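Local coordinates for protein toll-like receptor 6, Variable lymphocyte receptor B (Mus musculus, PDB 3A79) that pairs, as an engineered fusion of Toll-like receptor 6 with a lymphocyte receptor part, with Toll-like receptor 2 to recognise diacyl lipopeptides, at residues L126-F130 / L175-V179; W263-V267 / R294-T298; R291-E295 / F319-L324; T341-V347 / V364-F370; T423-A427 / C447-K451. All coordinates share one frame. Residue numbers count along the deposited sequence, not the author numbering.

In the fold
All five contacts lie in the Toll-like receptor 6 part of the fusion, a curved leucine-rich-repeat solenoid, and follow one another along it. Contact 1 lies at the C-terminal ends of strands 125-127 and 171-178, in the early repeats; its centre is about 33 Å from that of contact 2. Contacts 2 and 3 have centres about 9 Å apart, share Arg294 and Glu295, and meet at Trp263. Contact 3 touches the bound lipopeptide and Toll-like receptor 2. About 16 Å further, centre to centre, contact 4 touches contact 3 through Leu324 and Phe343 and carries much more of the Toll-like receptor 2 interface. Contact 5, with its disulfide, lies about 22 Å beyond contact 4, centre to centre, and touches no other protein chain.

Contact 1 (L126-F130 / L175-V179); sequences LDLSF and LLDLV
A left-handed residue, Phe130 (phi/psi 49°/60°), gives its backbone N to a side chain two repeats away: Phe130 N donates to Asp177 OD1 at 2.7 Å, although the modelled place of that oxygen is not fully certain. Both segments lie at the ends of parallel strands of a leucine-rich-repeat sheet, strand 150-154 running between them. They point the same way (16° apart), with Ser129 facing Leu176 and Phe130 facing Asp177, CA atoms 6.3 Å apart in each pair. Asp127 forms an Asx turn, its OD1 accepting from Ser129 N (2.9 Å) and Ser129 OG (2.7 Å). Asp177 (chi1 p) forms another, its OD2 accepting from Val179 N at 3.3 Å. The Phe130 ring (chi1 m) lies under Asp177 CB, a CH-pi contact 4.0 Å from the centroid; Leu175 CD2 meets its edge, 4.1 Å from Phe130 CE1, and Val179 CG2 is 4.0 Å from Phe130 CE2. One aspartate thus serves both its own turn and another repeat, beside a large aromatic surface.

Contact 2 (W263-V267 / R294-T298); sequences WKCSV and REEFT
The side chain of Glu295 does most of the work here, folded against the first turn of helix 263-273 by chi1 and chi2 both in m. The helix offers it Trp263, Lys264 and Val267, spaced so that they share one flank; Val267 N bonds to Trp263 O at 3.0 Å. Opposite runs 294-298, an extended loop without regular structure, which comes closest at Lys264 and Glu295, CA atoms 6.3 Å apart. Along the glutamate, CB lies 3.7 Å from Val267 CG1, CG lies 4.1 Å from CD1 of Trp263 (chi1 t, chi2 -121°), and OE1 reaches to 3.1 Å from Lys264 CG. Lys264, with chi1 and chi2 both t, carries its amine outward, so that its NZ stays 4.8 Å from Glu295 OE1. Val267 (chi1 t) also sets CG1 4.0 Å from CB of Phe297, whose chi1 is p, and 3.9 Å from Glu296 O. Branched valine suits a spot where two neighbours converge. Cys265 turns away to its disulfide with Cys235, while Arg294 and Phe297 touch Ala323 and Val327 of helix 321-329, so the loop lies between two helices of the Toll-like receptor 6 leucine-rich-repeat solenoid. No hydrogen bond joins the segments: the glutamate packs through its methylenes on Trp263 and Val267, while its carboxylate lies against the aliphatic part of Lys264 without pairing with the amine.

Contact 3 (R291-E295 / F319-L324); sequences RIDRE and FSKEAL
In this leucine-rich-repeat solenoid, loop 291-295 precedes strand 306-314, while segment 319-324 comes after that strand and leads into helix 321-329; here the two pack side by side near the bound lipopeptide. Arg291 turns away from the helix and braces its own loop, Arg291 NE forming a salt bridge with Asp293 OD1 at 2.9 Å. Next, Ile292 is the apolar plug. With chi1 m and chi2 t it extends CD1 over the face of the Phe319 ring (chi1 p), a CH-pi contact 3.6 Å from the centroid and only 4° off the normal. Its CG2 lies 4.0 Å from Leu324 CB, its carbonyl O 3.4 Å from Phe319 CB, and its CA 5.8 Å from that of Phe319. The Phe319 backbone also hydrogen-bonds to the bound peptide, so this isoleucine backs a residue of the ligand site. Asp293 contributes its backbone: Asp293 O is 3.6 Å from Ala323 CB. At Arg294 the two backbones close to 4.7 Å between its CA and that of Ala323, where a bare methyl permits such nearness; Arg294 CG rests 4.0 Å from Ala323 CB. Its guanidinium passes Ser320, NH1 being 3.6 Å from Ser320 OG, and stays beyond salt-bridge range of Glu322, NH1 to OE2 4.2 Å. Glu295 turns instead to helix 263-273, setting its CB 3.7 Å from Val267 CG1.

Contact 4 (T341-V347 / V364-F370); sequences TPFIHMV and VFTDSVF
The interface with Toll-like receptor 2 covers this pair of loops: His345 stacks its ring on an aromatic side chain of that chain, and Pro342 O accepts a hydrogen bond from an aromatic side chain of Toll-like receptor 2. Beneath, Val364 N donates to Phe343 O at 2.9 Å, and Ile344 CA makes a CA-H...O contact with Val364 O at 3.3 Å. The backbones are nearest at Ile344 and Phe365, whose CA atoms are 4.6 Å apart. An ST turn starts the first loop, Phe343 N to Thr341 OG1 2.8 Å. Both belong to consecutive leucine-rich repeats, following the neighbouring parallel strands 335-339 and 357-359. The flat Phe365 ring (chi1 m) slides under the His345-Met346 peptide, its CE1 3.4 Å from His345 O, while CE1 is 3.9 Å from Phe343 CB and CZ 3.9 Å from Met346 CB. Flexible Met346 (chi1 t) also sets CG 3.8 Å from CE2 of Phe370, a residue with left-handed backbone (53°/31°). A type I turn, Thr366 to Val369, closed by Val369 N to Thr366 O at 3.1 Å, holds the hydroxyls of Thr366 and Ser368 together, OG1 to OG 2.8 Å. His345 (chi1 t) brings CE1 within 3.7 Å of Ser368 O.

Contact 5 (T423-A427 / C447-K451); sequences TCAWA and CLPPK
A disulfide fixes two loops from adjacent leucine-rich repeats of the Toll-like receptor 6 part. Neither has regular structure; their touching parts run in roughly the same direction (35° apart), with CA atoms 5.5 Å apart at Cys424 and Cys447 and 5.3 Å at Trp426 and Pro449. Cys447, chi1 t, makes the covalent bond, its SG 2.0 Å from Cys424 SG with chi3 102°, a right-handed disulfide. The same sulfur lies obliquely by the indole, 3.7 Å from Trp426 CD1, and the carbonyl beside it takes a hydrogen bond: Trp426 NE1 donates to Cys447 O at 3.2 Å. Tryptophan suits this place because it offers both a donor at its rim and a broad apolar face. Leu448 turns its side chain away and meets the indole through its backbone, Leu448 CA being 3.7 Å from Trp426 CD1. Pro449 then covers that face: its CD sits 3.6 Å from the centroid of the five-membered ring of Trp426, 8° off the normal, a CH-pi contact for which the rigid pyrrolidine is well shaped. Pro450 adds a looser touch, CD to Trp426 CB 4.5 Å, and Lys451 leads away. Strand 432-434 follows the first loop and precedes the second; Trp426 and Pro449 both pack on its Leu433, while Trp426 also meets Ala396 of helix 394-397.

Contact 1 (L126-F130 / L175-V179)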
# COMPACT_ATOMS: atom_id res chain seq x y z
N LEU B 126 41.54 19.94 12.03
CA LEU B 126 41.39 21.37 12.25
C LEU B 126 40.24 21.90 11.41
O LEU B 126 40.33 21.93 10.19
CB LEU B 126 42.70 22.08 11.92
CG LEU B 126 42.68 23.61 11.90
CD1 LEU B 126 42.03 24.16 13.14
CD2 LEU B 126 44.09 24.13 11.79
N ASP B 127 39.16 22.31 12.06
CA ASP B 127 37.98 22.78 11.34
C ASP B 127 37.74 24.27 11.57
O ASP B 127 37.37 24.68 12.67
CB ASP B 127 36.74 21.99 11.75
CG ASP B 127 35.58 22.20 10.81
OD1 ASP B 127 35.59 23.20 10.09
OD2 ASP B 127 34.66 21.35 10.80
N LEU B 128 37.94 25.06 10.51
CA LEU B 128 37.65 26.50 10.49
C LEU B 128 36.61 26.85 9.43
O LEU B 128 36.54 27.98 8.96
CB LEU B 128 38.92 27.31 10.22
CG LEU B 128 40.18 26.83 10.93
CD1 LEU B 128 41.37 27.56 10.38
CD2 LEU B 128 40.05 27.04 12.42
N SER B 129 35.80 25.87 9.03
CA SER B 129 34.80 26.11 8.01
C SER B 129 33.68 26.97 8.57
O SER B 129 33.55 27.13 9.77
CB SER B 129 34.25 24.78 7.46
OG SER B 129 33.57 24.06 8.46
N PHE B 130 32.87 27.54 7.68
CA PHE B 130 31.75 28.40 8.05
C PHE B 130 32.13 29.47 9.06
O PHE B 130 31.61 29.52 10.16
CB PHE B 130 30.58 27.55 8.55
CG PHE B 130 30.17 26.49 7.59
CD1 PHE B 130 30.80 25.26 7.59
CD2 PHE B 130 29.18 26.73 6.65
CE1 PHE B 130 30.44 24.28 6.68
CE2 PHE B 130 28.82 25.75 5.73
CZ PHE B 130 29.45 24.52 5.75
N LEU B 175 37.25 20.27 3.80
CA LEU B 175 35.92 20.82 3.79
C LEU B 175 36.07 22.31 3.49
O LEU B 175 36.83 23.00 4.16
CB LEU B 175 35.22 20.60 5.13
CG LEU B 175 33.88 21.34 5.18
CD1 LEU B 175 32.90 20.71 4.21
CD2 LEU B 175 33.32 21.37 6.55
N LEU B 176 35.34 22.78 2.49
CA LEU B 176 35.46 24.17 2.04
C LEU B 176 34.11 24.77 1.71
O LEU B 176 33.33 24.18 0.96
CB LEU B 176 36.35 24.21 0.81
CG LEU B 176 36.65 25.53 0.12
CD1 LEU B 176 37.03 26.61 1.13
CD2 LEU B 176 37.78 25.26 -0.87
N ASP B 177 33.81 25.93 2.28
CA ASP B 177 32.50 26.50 2.04
C ASP B 177 32.54 27.90 1.44
O ASP B 177 33.29 28.78 1.87
CB ASP B 177 31.67 26.53 3.31
CG ASP B 177 31.94 27.74 4.14
OD1 ASP B 177 32.85 27.68 4.97
OD2 ASP B 177 31.24 28.76 3.97
N LEU B 178 31.68 28.07 0.46
CA LEU B 178 31.60 29.26 -0.35
C LEU B 178 30.29 29.94 -0.04
O LEU B 178 29.61 30.47 -0.92
CB LEU B 178 31.58 28.84 -1.82
CG LEU B 178 32.70 28.10 -2.56
CD1 LEU B 178 33.38 29.05 -3.51
CD2 LEU B 178 33.70 27.38 -1.66
N VAL B 179 29.88 29.89 1.22
CA VAL B 179 28.66 30.57 1.61
C VAL B 179 28.93 32.07 1.53
O VAL B 179 28.10 32.84 1.03
CB VAL B 179 28.21 30.19 3.03
CG1 VAL B 179 26.88 30.82 3.34
CG2 VAL B 179 28.09 28.69 3.14

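Contact 2 (W263-V267 / R294-T298)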
# COMPACT_ATOMS: atom_id res chain seq x y z
N TRP B 263 14.24 19.26 -14.66
CA TRP B 263 14.45 17.95 -15.25
C TRP B 263 15.43 18.07 -16.42
O TRP B 263 16.38 17.29 -16.50
CB TRP B 263 13.14 17.27 -15.67
CG TRP B 263 13.38 15.87 -16.18
CD1 TRP B 263 13.08 15.38 -17.43
CD2 TRP B 263 14.04 14.81 -15.48
NE1 TRP B 263 13.49 14.07 -17.53
CE2 TRP B 263 14.08 13.70 -16.35
CE3 TRP B 263 14.60 14.69 -14.20
CZ2 TRP B 263 14.65 12.48 -15.97
CZ3 TRP B 263 15.17 13.48 -13.83
CH2 TRP B 263 15.18 12.39 -14.71
N LYS B 264 15.21 19.04 -17.30
CA LYS B 264 16.13 19.32 -18.41
C LYS B 264 17.58 19.33 -17.92
O LYS B 264 18.47 18.73 -18.54
CB LYS B 264 15.79 20.67 -19.07
CG LYS B 264 16.53 20.99 -20.37
CD LYS B 264 15.94 22.24 -21.04
CE LYS B 264 15.97 22.19 -22.58
NZ LYS B 264 17.10 22.94 -23.23
N CYS B 265 17.80 20.00 -16.80
CA CYS B 265 19.14 20.17 -16.26
C CYS B 265 19.65 18.88 -15.63
O CYS B 265 20.86 18.65 -15.55
CB CYS B 265 19.18 21.33 -15.25
SG CYS B 265 20.86 21.76 -14.69
N SER B 266 18.74 18.03 -15.17
CA SER B 266 19.16 16.78 -14.55
C SER B 266 19.66 15.82 -15.62
O SER B 266 20.69 15.17 -15.45
CB SER B 266 18.03 16.17 -13.73
OG SER B 266 17.82 16.92 -12.54
N VAL B 267 18.93 15.76 -16.73
CA VAL B 267 19.33 14.96 -17.88
C VAL B 267 20.66 15.47 -18.49
O VAL B 267 21.45 14.70 -19.03
CB VAL B 267 18.20 14.94 -18.93
CG1 VAL B 267 18.53 13.96 -20.04
CG2 VAL B 267 16.91 14.56 -18.26
N ARG B 294 10.41 15.51 -22.70
CA ARG B 294 11.29 14.52 -23.32
C ARG B 294 12.63 15.18 -23.62
O ARG B 294 12.70 16.12 -24.41
CB ARG B 294 10.68 13.92 -24.59
CG ARG B 294 10.12 12.52 -24.41
CD ARG B 294 9.40 12.02 -25.66
NE ARG B 294 8.00 12.45 -25.74
CZ ARG B 294 6.98 11.79 -25.19
NH1 ARG B 294 7.21 10.66 -24.52
NH2 ARG B 294 5.74 12.25 -25.31
N GLU B 295 13.69 14.70 -22.98
CA GLU B 295 15.01 15.28 -23.16
C GLU B 295 15.92 14.38 -23.99
O GLU B 295 15.86 13.15 -23.90
CB GLU B 295 15.65 15.59 -21.80
CG GLU B 295 14.83 16.56 -20.95
CD GLU B 295 14.84 17.98 -21.48
OE1 GLU B 295 15.91 18.43 -21.95
OE2 GLU B 295 13.78 18.65 -21.44
N GLU B 296 16.77 15.00 -24.80
CA GLU B 296 17.72 14.27 -25.62
C GLU B 296 18.82 13.66 -24.75
O GLU B 296 19.34 14.32 -23.84
CB GLU B 296 18.33 15.17 -26.69
CG GLU B 296 17.32 15.71 -27.68
CD GLU B 296 16.32 14.65 -28.13
OE1 GLU B 296 16.76 13.54 -28.51
OE2 GLU B 296 15.10 14.93 -28.09
N PHE B 297 19.15 12.41 -25.03
CA PHE B 297 20.23 11.74 -24.32
C PHE B 297 20.61 10.44 -25.03
O PHE B 297 19.76 9.76 -25.59
CB PHE B 297 19.85 11.46 -22.87
CG PHE B 297 18.68 10.53 -22.71
CD1 PHE B 297 18.89 9.19 -22.45
CD2 PHE B 297 17.38 11.00 -22.84
CE1 PHE B 297 17.81 8.32 -22.32
CE2 PHE B 297 16.30 10.16 -22.71
CZ PHE B 297 16.51 8.81 -22.45
N THR B 298 21.90 10.14 -25.01
CA THR B 298 22.41 8.84 -25.43
C THR B 298 23.44 8.39 -24.41
O THR B 298 24.29 9.18 -23.99
CB THR B 298 23.05 8.85 -26.85
OG1 THR B 298 23.55 10.16 -27.17
CG2 THR B 298 22.04 8.41 -27.91

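Contact 3 (R291-E295 / F319-L324)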
# COMPACT_ATOMS: atom_id res chain seq x y z
N ARG B 291 9.32 21.48 -14.90
CA ARG B 291 8.60 20.72 -15.90
C ARG B 291 9.39 19.46 -16.17
O ARG B 291 10.58 19.40 -15.87
CB ARG B 291 8.42 21.54 -17.19
CG ARG B 291 9.58 22.48 -17.51
CD ARG B 291 9.23 23.58 -18.50
NE ARG B 291 8.72 23.01 -19.74
CZ ARG B 291 7.43 22.84 -20.03
NH1 ARG B 291 6.50 23.21 -19.15
NH2 ARG B 291 7.06 22.31 -21.19
N ILE B 292 8.72 18.45 -16.70
CA ILE B 292 9.39 17.23 -17.12
C ILE B 292 8.99 16.93 -18.57
O ILE B 292 7.88 16.49 -18.84
CB ILE B 292 9.04 16.05 -16.21
CG1 ILE B 292 9.39 16.37 -14.76
CG2 ILE B 292 9.75 14.81 -16.67
CD1 ILE B 292 9.07 15.23 -13.77
N ASP B 293 9.91 17.19 -19.50
CA ASP B 293 9.66 16.95 -20.92
C ASP B 293 10.60 15.89 -21.44
O ASP B 293 11.48 15.41 -20.71
CB ASP B 293 9.79 18.24 -21.72
CG ASP B 293 8.88 19.34 -21.21
OD1 ASP B 293 9.40 20.37 -20.73
OD2 ASP B 293 7.64 19.18 -21.26
N ARG B 294 10.41 15.51 -22.70
CA ARG B 294 11.29 14.52 -23.32
C ARG B 294 12.63 15.18 -23.62
O ARG B 294 12.70 16.12 -24.41
CB ARG B 294 10.68 13.92 -24.59
CG ARG B 294 10.12 12.52 -24.41
CD ARG B 294 9.40 12.02 -25.66
NE ARG B 294 8.00 12.45 -25.74
CZ ARG B 294 6.98 11.79 -25.19
NH1 ARG B 294 7.21 10.66 -24.52
NH2 ARG B 294 5.74 12.25 -25.31
N GLU B 295 13.69 14.70 -22.98
CA GLU B 295 15.01 15.28 -23.16
C GLU B 295 15.92 14.38 -23.99
O GLU B 295 15.86 13.15 -23.90
CB GLU B 295 15.65 15.59 -21.80
CG GLU B 295 14.83 16.56 -20.95
CD GLU B 295 14.84 17.98 -21.48
OE1 GLU B 295 15.91 18.43 -21.95
OE2 GLU B 295 13.78 18.65 -21.44
N PHE B 319 3.01 15.20 -16.50
CA PHE B 319 4.09 15.00 -17.44
C PHE B 319 4.08 13.58 -17.95
O PHE B 319 3.54 12.70 -17.30
CB PHE B 319 5.42 15.30 -16.77
CG PHE B 319 5.73 14.39 -15.63
CD1 PHE B 319 6.45 13.22 -15.84
CD2 PHE B 319 5.32 14.71 -14.34
CE1 PHE B 319 6.75 12.37 -14.77
CE2 PHE B 319 5.63 13.87 -13.27
CZ PHE B 319 6.34 12.69 -13.49
N SER B 320 4.67 13.34 -19.12
CA SER B 320 4.72 11.97 -19.61
C SER B 320 5.73 11.16 -18.80
O SER B 320 6.92 11.43 -18.83
CB SER B 320 5.08 11.93 -21.09
OG SER B 320 5.30 10.58 -21.48
N LYS B 321 5.25 10.14 -18.09
CA LYS B 321 6.13 9.37 -17.22
C LYS B 321 7.26 8.66 -17.99
O LYS B 321 8.32 8.38 -17.42
CB LYS B 321 5.34 8.40 -16.34
CG LYS B 321 4.52 9.07 -15.24
CD LYS B 321 3.33 9.83 -15.82
CE LYS B 321 2.68 10.72 -14.78
NZ LYS B 321 3.67 11.05 -13.74
N GLU B 322 7.05 8.39 -19.28
CA GLU B 322 8.13 7.88 -20.13
C GLU B 322 9.32 8.83 -20.06
O GLU B 322 10.45 8.41 -19.80
CB GLU B 322 7.66 7.72 -21.58
CG GLU B 322 6.93 6.42 -21.86
CD GLU B 322 5.75 6.60 -22.81
OE1 GLU B 322 5.53 5.72 -23.67
OE2 GLU B 322 5.02 7.63 -22.70
N ALA B 323 9.04 10.12 -20.28
CA ALA B 323 10.06 11.16 -20.35
C ALA B 323 11.00 11.17 -19.16
O ALA B 323 12.15 11.58 -19.27
CB ALA B 323 9.41 12.53 -20.51
N LEU B 324 10.48 10.71 -18.03
CA LEU B 324 11.24 10.66 -16.79
C LEU B 324 11.86 9.28 -16.60
O LEU B 324 13.07 9.19 -16.39
CB LEU B 324 10.35 11.05 -15.60
CG LEU B 324 10.82 10.72 -14.18
CD1 LEU B 324 11.93 11.65 -13.72
CD2 LEU B 324 9.66 10.79 -13.22

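Contact 4 (T341-V347 / V364-F370)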
# COMPACT_ATOMS: atom_id res chain seq x y z
N THR B 341 11.28 7.97 -3.02
CA THR B 341 10.80 8.92 -4.01
C THR B 341 9.31 8.69 -4.18
O THR B 341 8.78 7.70 -3.70
CB THR B 341 11.43 8.62 -5.35
OG1 THR B 341 10.65 7.61 -6.00
CG2 THR B 341 12.85 8.12 -5.17
N PRO B 342 8.63 9.61 -4.88
CA PRO B 342 7.21 9.43 -5.19
C PRO B 342 6.97 8.53 -6.40
O PRO B 342 5.83 8.44 -6.85
CB PRO B 342 6.73 10.84 -5.55
CG PRO B 342 7.94 11.73 -5.43
CD PRO B 342 9.15 10.87 -5.42
N PHE B 343 8.01 7.89 -6.94
CA PHE B 343 7.86 7.14 -8.19
C PHE B 343 6.88 5.97 -8.04
O PHE B 343 6.84 5.31 -7.01
CB PHE B 343 9.21 6.66 -8.73
CG PHE B 343 10.19 7.78 -8.98
CD1 PHE B 343 9.76 9.08 -9.13
CD2 PHE B 343 11.55 7.51 -9.10
CE1 PHE B 343 10.66 10.11 -9.37
CE2 PHE B 343 12.45 8.54 -9.33
CZ PHE B 343 12.00 9.84 -9.46
N ILE B 344 6.09 5.73 -9.09
CA ILE B 344 5.05 4.71 -9.07
C ILE B 344 5.41 3.48 -9.90
O ILE B 344 4.64 2.51 -9.96
CB ILE B 344 3.73 5.27 -9.61
CG1 ILE B 344 3.94 5.80 -11.03
CG2 ILE B 344 3.22 6.39 -8.74
CD1 ILE B 344 2.67 6.34 -11.66
N HIS B 345 6.57 3.52 -10.55
CA HIS B 345 6.91 2.55 -11.58
C HIS B 345 8.35 2.67 -12.07
O HIS B 345 9.04 3.66 -11.81
CB HIS B 345 5.97 2.73 -12.77
CG HIS B 345 5.90 1.52 -13.66
ND1 HIS B 345 5.23 0.38 -13.30
CD2 HIS B 345 6.41 1.29 -14.89
CE1 HIS B 345 5.33 -0.51 -14.27
NE2 HIS B 345 6.04 0.02 -15.25
N MET B 346 8.81 1.64 -12.78
CA MET B 346 10.04 1.73 -13.56
C MET B 346 9.81 0.99 -14.87
O MET B 346 9.25 -0.11 -14.90
CB MET B 346 11.25 1.17 -12.81
CG MET B 346 12.57 1.21 -13.59
SD MET B 346 13.04 2.85 -14.20
CE MET B 346 12.82 3.88 -12.74
N VAL B 347 10.23 1.63 -15.96
CA VAL B 347 10.05 1.09 -17.30
C VAL B 347 11.01 -0.08 -17.55
O VAL B 347 12.09 -0.12 -16.98
CB VAL B 347 10.27 2.20 -18.35
CG1 VAL B 347 10.62 1.63 -19.69
CG2 VAL B 347 9.04 3.07 -18.45
N VAL B 364 6.68 3.90 -4.52
CA VAL B 364 5.29 3.49 -4.61
C VAL B 364 5.11 2.58 -5.84
O VAL B 364 4.16 2.73 -6.60
CB VAL B 364 4.35 4.72 -4.66
CG1 VAL B 364 2.93 4.32 -4.25
CG2 VAL B 364 4.89 5.83 -3.75
N PHE B 365 6.04 1.64 -6.01
CA PHE B 365 6.00 0.66 -7.11
C PHE B 365 4.86 -0.35 -6.98
O PHE B 365 4.36 -0.61 -5.89
CB PHE B 365 7.32 -0.11 -7.20
CG PHE B 365 8.43 0.65 -7.86
CD1 PHE B 365 8.39 2.04 -7.95
CD2 PHE B 365 9.54 -0.03 -8.37
CE1 PHE B 365 9.43 2.73 -8.55
CE2 PHE B 365 10.58 0.66 -8.96
CZ PHE B 365 10.52 2.03 -9.05
N THR B 366 4.47 -0.95 -8.09
CA THR B 366 3.41 -1.94 -8.07
C THR B 366 3.88 -3.27 -8.64
O THR B 366 5.00 -3.39 -9.12
CB THR B 366 2.16 -1.45 -8.82
OG1 THR B 366 2.46 -1.27 -10.22
CG2 THR B 366 1.68 -0.14 -8.22
N ASP B 367 3.02 -4.28 -8.57
CA ASP B 367 3.34 -5.61 -9.05
C ASP B 367 3.44 -5.67 -10.57
O ASP B 367 3.85 -6.69 -11.13
CB ASP B 367 2.31 -6.63 -8.54
CG ASP B 367 0.88 -6.16 -8.73
OD1 ASP B 367 0.11 -6.16 -7.74
OD2 ASP B 367 0.52 -5.77 -9.87
N SER B 368 3.06 -4.58 -11.24
CA SER B 368 3.20 -4.52 -12.69
C SER B 368 4.62 -4.13 -13.10
O SER B 368 4.98 -4.21 -14.27
CB SER B 368 2.17 -3.57 -13.32
OG SER B 368 2.31 -2.26 -12.81
N VAL B 369 5.43 -3.72 -12.13
CA VAL B 369 6.82 -3.41 -12.42
C VAL B 369 7.48 -4.59 -13.12
O VAL B 369 7.34 -5.74 -12.67
CB VAL B 369 7.60 -3.01 -11.15
CG1 VAL B 369 8.07 -4.25 -10.40
CG2 VAL B 369 8.79 -2.12 -11.51
N PHE B 370 8.16 -4.30 -14.22
CA PHE B 370 8.88 -5.29 -15.02
C PHE B 370 8.03 -6.51 -15.46
O PHE B 370 8.55 -7.62 -15.61
CB PHE B 370 10.14 -5.77 -14.28
CG PHE B 370 11.07 -4.66 -13.89
CD1 PHE B 370 11.80 -4.74 -12.72
CD2 PHE B 370 11.22 -3.55 -14.69
CE1 PHE B 370 12.67 -3.73 -12.35
CE2 PHE B 370 12.09 -2.52 -14.33
CZ PHE B 370 12.81 -2.61 -13.16

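Contact 5 (T423-A427 / C447-K451)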
# COMPACT_ATOMS: atom_id res chain seq x y z
N THR B 423 -1.21 -19.32 -10.52
CA THR B 423 -0.22 -19.97 -11.39
C THR B 423 1.23 -19.55 -11.10
O THR B 423 1.55 -18.36 -10.99
CB THR B 423 -0.52 -19.76 -12.90
OG1 THR B 423 -1.80 -20.32 -13.22
CG2 THR B 423 0.55 -20.43 -13.76
N CYS B 424 2.09 -20.57 -10.99
CA CYS B 424 3.49 -20.39 -10.62
C CYS B 424 4.35 -20.31 -11.86
O CYS B 424 4.13 -21.06 -12.81
CB CYS B 424 3.97 -21.56 -9.75
SG CYS B 424 5.19 -21.08 -8.50
N ALA B 425 5.33 -19.40 -11.83
CA ALA B 425 6.29 -19.20 -12.92
C ALA B 425 7.59 -18.57 -12.42
O ALA B 425 8.14 -17.68 -13.08
CB ALA B 425 5.68 -18.33 -14.02
N TRP B 426 8.08 -19.02 -11.27
CA TRP B 426 9.27 -18.43 -10.66
C TRP B 426 10.52 -18.62 -11.50
O TRP B 426 10.61 -19.56 -12.30
CB TRP B 426 9.53 -19.00 -9.25
CG TRP B 426 8.78 -18.30 -8.15
CD1 TRP B 426 7.80 -18.82 -7.37
CD2 TRP B 426 8.97 -16.94 -7.70
NE1 TRP B 426 7.35 -17.89 -6.48
CE2 TRP B 426 8.06 -16.73 -6.65
CE3 TRP B 426 9.81 -15.90 -8.09
CZ2 TRP B 426 7.96 -15.51 -5.98
CZ3 TRP B 426 9.72 -14.68 -7.42
CH2 TRP B 426 8.80 -14.50 -6.38
N ALA B 427 11.48 -17.72 -11.33
CA ALA B 427 12.78 -17.89 -11.94
C ALA B 427 13.48 -19.03 -11.24
O ALA B 427 13.67 -19.02 -10.03
CB ALA B 427 13.59 -16.61 -11.83
N CYS B 447 3.89 -22.21 -4.25
CA CYS B 447 4.61 -21.51 -5.31
C CYS B 447 5.90 -20.87 -4.80
O CYS B 447 5.90 -19.72 -4.35
CB CYS B 447 3.68 -20.44 -5.91
SG CYS B 447 4.24 -19.63 -7.44
N LEU B 448 7.00 -21.61 -4.85
CA LEU B 448 8.29 -21.08 -4.43
C LEU B 448 9.40 -21.54 -5.36
O LEU B 448 9.38 -22.68 -5.84
CB LEU B 448 8.62 -21.51 -3.00
CG LEU B 448 7.73 -20.99 -1.86
CD1 LEU B 448 7.72 -22.00 -0.72
CD2 LEU B 448 8.15 -19.60 -1.36
N PRO B 449 10.37 -20.66 -5.62
CA PRO B 449 11.49 -20.93 -6.53
C PRO B 449 12.12 -22.31 -6.29
O PRO B 449 12.47 -22.64 -5.17
CB PRO B 449 12.49 -19.82 -6.18
CG PRO B 449 11.63 -18.69 -5.73
CD PRO B 449 10.46 -19.32 -5.02
N PRO B 450 12.26 -23.10 -7.37
CA PRO B 450 12.76 -24.47 -7.26
C PRO B 450 13.93 -24.63 -6.29
O PRO B 450 13.81 -25.36 -5.31
CB PRO B 450 13.19 -24.79 -8.69
CG PRO B 450 12.24 -24.00 -9.54
CD PRO B 450 11.94 -22.74 -8.76
N LYS B 451 15.04 -23.94 -6.54
CA LYS B 451 16.26 -24.18 -5.78
C LYS B 451 16.53 -23.19 -4.65
O LYS B 451 17.69 -22.82 -4.42
CB LYS B 451 17.48 -24.20 -6.74
CG LYS B 451 17.53 -25.35 -7.76
CD LYS B 451 18.09 -26.65 -7.14
CE LYS B 451 18.20 -27.81 -8.15
NZ LYS B 451 19.53 -27.91 -8.85